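Long-range contact in organic hydroperoxide resistance protein OhrB (Bacillus subtilis, PDB 2BJO), which takes part in resistance to organic hydroperoxides as a stress protein of the OsmC/Ohr family: residues I92-V97 with V129-E134. The protein carries 3 engineered substitutions. Sequence-based numbering, arbitrary orientation.
Sequences IGVTLV and VDVKLE
Residues 92-97 and 132-134 run parallel as neighbouring strands of a mixed sheet, their axes 4.8 Å apart and 15° from aligned. The parallel ladder joins central strand 89-99 to strand 132-135, which follows two helices in this OsmC-like fold. Strand 74-84 pairs with the other edge of 89-99. Three nearly straight hydrogen bonds hold the ladder. K132 N donates to V94 O at 3.1 Å, in the plane of that carbonyl. L96 then gives its N-H to K132 O at 2.8 Å and takes one from E134 N at 2.9 Å on its own O. Ahead of the ladder, residues 129-131 are not yet strand; there a water donates to both V94 O and D130 O, so V94 O accepts two bonds.

V94, L96, V131 and L133 form an apolar face of the pair. Helix 44-65 packs on it through F48, Y52 and F56, and helix 105-118 through V112 and H116. L96 and L133 run alongside each other because both set CG anti to the carbonyl carbon (chi1 -57° in each); L96 CD1 ends 3.8 Å from L133 CD2. V129 points at strand 89-99, crosswise to V94; its CG1, anti to its own backbone N, lies 3.9 Å from V94 CG2. A124 of the second subunit also packs on V129.

T95, V97, K132 and E134 line the other, more open face. The extended K132 chain slants past the T95 hydroxyl, with T95 OG1 3.5 Å from K132 CB and also near CD. E134 also crosses T95, its carboxylate over the methyl: OE2 of E134 sits 3.6 Å from T95 CG2.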
ATOM      1  N   ILE A  92      -0.157  11.309  -4.229  1.00 22.80           N
ATOM      2  CA  ILE A  92       0.338  10.939  -2.905  1.00 23.62           C
ATOM      3  C   ILE A  92       1.663  11.556  -2.504  1.00 20.62           C
ATOM      4  O   ILE A  92       2.562  11.715  -3.328  1.00 22.74           O
ATOM      5  CB  ILE A  92       0.480   9.368  -2.940  1.00 28.21           C
ATOM      6  CG1 ILE A  92      -0.914   8.735  -2.882  1.00 30.37           C
ATOM      7  CG2 ILE A  92       1.414   8.737  -1.928  1.00 30.10           C
ATOM      8  CD1 ILE A  92      -1.815   9.187  -1.773  1.00 30.29           C
ATOM      9  N   GLY A  93       1.769  11.847  -1.210  1.00 22.04           N
ATOM     10  CA  GLY A  93       2.961  12.360  -0.512  1.00 20.52           C
ATOM     11  C   GLY A  93       3.225  11.412   0.643  1.00 19.64           C
ATOM     12  O   GLY A  93       2.289  10.861   1.239  1.00 24.04           O
ATOM     13  N   VAL A  94       4.488  11.168   0.967  1.00 22.11           N
ATOM     14  CA  VAL A  94       4.832  10.229   2.048  1.00 23.59           C
ATOM     15  C   VAL A  94       5.918  10.782   2.970  1.00 22.48           C
ATOM     16  O   VAL A  94       6.954  11.186   2.466  1.00 20.00           O
ATOM     17  CB  VAL A  94       5.345   8.842   1.537  1.00 23.35           C
ATOM     18  CG1 VAL A  94       5.648   7.884   2.695  1.00 25.00           C
ATOM     19  CG2 VAL A  94       4.351   8.139   0.612  1.00 22.84           C
ATOM     20  N   THR A  95       5.697  10.769   4.285  1.00 24.92           N
ATOM     21  CA  THR A  95       6.753  10.977   5.269  1.00 23.17           C
ATOM     22  C   THR A  95       6.858   9.725   6.152  1.00 23.38           C
ATOM     23  O   THR A  95       5.857   9.122   6.534  1.00 27.75           O
ATOM     24  CB  THR A  95       6.541  12.318   6.009  1.00 24.08           C
ATOM     25  OG1 THR A  95       6.752  13.378   5.062  1.00 21.55           O
ATOM     26  CG2 THR A  95       7.528  12.506   7.145  1.00 25.56           C
ATOM     27  N   LEU A  96       8.077   9.299   6.478  1.00 24.31           N
ATOM     28  CA  LEU A  96       8.332   8.213   7.422  1.00 24.79           C
ATOM     29  C   LEU A  96       9.148   8.774   8.589  1.00 25.12           C
ATOM     30  O   LEU A  96      10.228   9.309   8.359  1.00 22.64           O
ATOM     31  CB  LEU A  96       9.046   7.020   6.767  1.00 27.74           C
ATOM     32  CG  LEU A  96       8.392   6.345   5.555  1.00 29.63           C
ATOM     33  CD1 LEU A  96       9.375   5.465   4.792  1.00 30.37           C
ATOM     34  CD2 LEU A  96       7.165   5.519   5.924  1.00 28.58           C
ATOM     35  N   VAL A  97       8.643   8.650   9.818  1.00 26.97           N
ATOM     36  CA  VAL A  97       9.316   9.185  11.008  1.00 26.73           C
ATOM     37  C   VAL A  97       9.833   7.939  11.714  1.00 27.99           C
ATOM     38  O   VAL A  97       9.052   7.111  12.183  1.00 26.29           O
ATOM     39  CB  VAL A  97       8.433  10.014  11.942  1.00 29.52           C
ATOM     40  CG1 VAL A  97       9.277  10.701  13.035  1.00 31.01           C
ATOM     41  CG2 VAL A  97       7.678  11.106  11.193  1.00 31.52           C
ATOM     42  N   VAL A 129       7.354   9.735  -6.020  1.00 29.27           N
ATOM     43  CA  VAL A 129       6.971  10.328  -4.746  1.00 31.47           C
ATOM     44  C   VAL A 129       8.273  10.757  -4.089  1.00 33.85           C
ATOM     45  O   VAL A 129       9.281  10.064  -4.122  1.00 33.57           O
ATOM     46  CB  VAL A 129       6.212   9.376  -3.792  1.00 29.46           C
ATOM     47  CG1 VAL A 129       5.902  10.038  -2.428  1.00 28.85           C
ATOM     48  CG2 VAL A 129       4.944   8.901  -4.438  1.00 27.51           C
ATOM     49  N   ASP A 130       8.197  11.923  -3.463  1.00 36.99           N
ATOM     50  CA  ASP A 130       9.315  12.566  -2.792  1.00 39.42           C
ATOM     51  C   ASP A 130       9.244  12.168  -1.304  1.00 38.66           C
ATOM     52  O   ASP A 130       8.888  12.957  -0.422  1.00 40.08           O
ATOM     53  CB  ASP A 130       9.307  14.074  -3.120  1.00 44.45           C
ATOM     54  CG  ASP A 130       7.903  14.705  -3.240  1.00 49.25           C
ATOM     55  OD1 ASP A 130       6.908  14.042  -3.651  1.00 50.63           O
ATOM     56  OD2 ASP A 130       7.802  15.920  -2.923  1.00 52.89           O
ATOM     57  N   VAL A 131       9.607  10.911  -1.046  1.00 35.31           N
ATOM     58  CA  VAL A 131       9.559  10.299   0.289  1.00 33.15           C
ATOM     59  C   VAL A 131      10.532  10.935   1.295  1.00 31.44           C
ATOM     60  O   VAL A 131      11.757  10.824   1.153  1.00 31.23           O
ATOM     61  CB  VAL A 131       9.819   8.768   0.238  1.00 29.54           C
ATOM     62  CG1 VAL A 131       9.753   8.176   1.647  1.00 32.25           C
ATOM     63  CG2 VAL A 131       8.817   8.082  -0.678  1.00 28.37           C
ATOM     64  N   LYS A 132       9.973  11.593   2.304  1.00 29.74           N
ATOM     65  CA  LYS A 132      10.735  12.281   3.353  1.00 29.93           C
ATOM     66  C   LYS A 132      10.945  11.344   4.530  1.00 27.43           C
ATOM     67  O   LYS A 132       9.997  10.759   5.040  1.00 26.24           O
ATOM     68  CB  LYS A 132      10.037  13.541   3.868  1.00 29.98           C
ATOM     69  CG  LYS A 132       9.874  14.597   2.782  1.00 31.88           C
ATOM     70  CD  LYS A 132       8.803  15.612   3.120  1.00 32.62           C
ATOM     71  CE  LYS A 132       8.510  16.522   1.928  1.00 34.02           C
ATOM     72  NZ  LYS A 132       7.261  17.309   2.178  1.00 35.09           N
ATOM     73  N   LEU A 133      12.209  11.232   4.926  1.00 29.69           N
ATOM     74  CA  LEU A 133      12.722  10.351   5.968  1.00 29.34           C
ATOM     75  C   LEU A 133      13.199  11.219   7.120  1.00 29.63           C
ATOM     76  O   LEU A 133      14.038  12.092   6.936  1.00 30.99           O
ATOM     77  CB  LEU A 133      13.881   9.495   5.469  1.00 29.85           C
ATOM     78  CG  LEU A 133      13.607   8.622   4.245  1.00 30.32           C
ATOM     79  CD1 LEU A 133      14.875   7.901   3.886  1.00 32.05           C
ATOM     80  CD2 LEU A 133      12.496   7.609   4.385  1.00 29.31           C
ATOM     81  N   GLU A 134      12.643  10.976   8.299  1.00 29.94           N
ATOM     82  CA  GLU A 134      12.935  11.737   9.499  1.00 31.57           C
ATOM     83  C   GLU A 134      13.298  10.785  10.626  1.00 30.10           C
ATOM     84  O   GLU A 134      12.559   9.855  10.892  1.00 29.34           O
ATOM     85  CB  GLU A 134      11.717  12.566   9.911  1.00 32.50           C
ATOM     86  CG  GLU A 134      11.316  13.585   8.860  1.00 35.01           C
ATOM     87  CD  GLU A 134      10.089  14.429   9.203  1.00 37.12           C
ATOM     88  OE1 GLU A 134       9.560  14.338  10.338  1.00 38.36           O
ATOM     89  OE2 GLU A 134       9.670  15.198   8.297  1.00 37.77           O
TER
HETATM   90  O   HOH W   1       6.526  13.438   0.550  1.00 37.72           O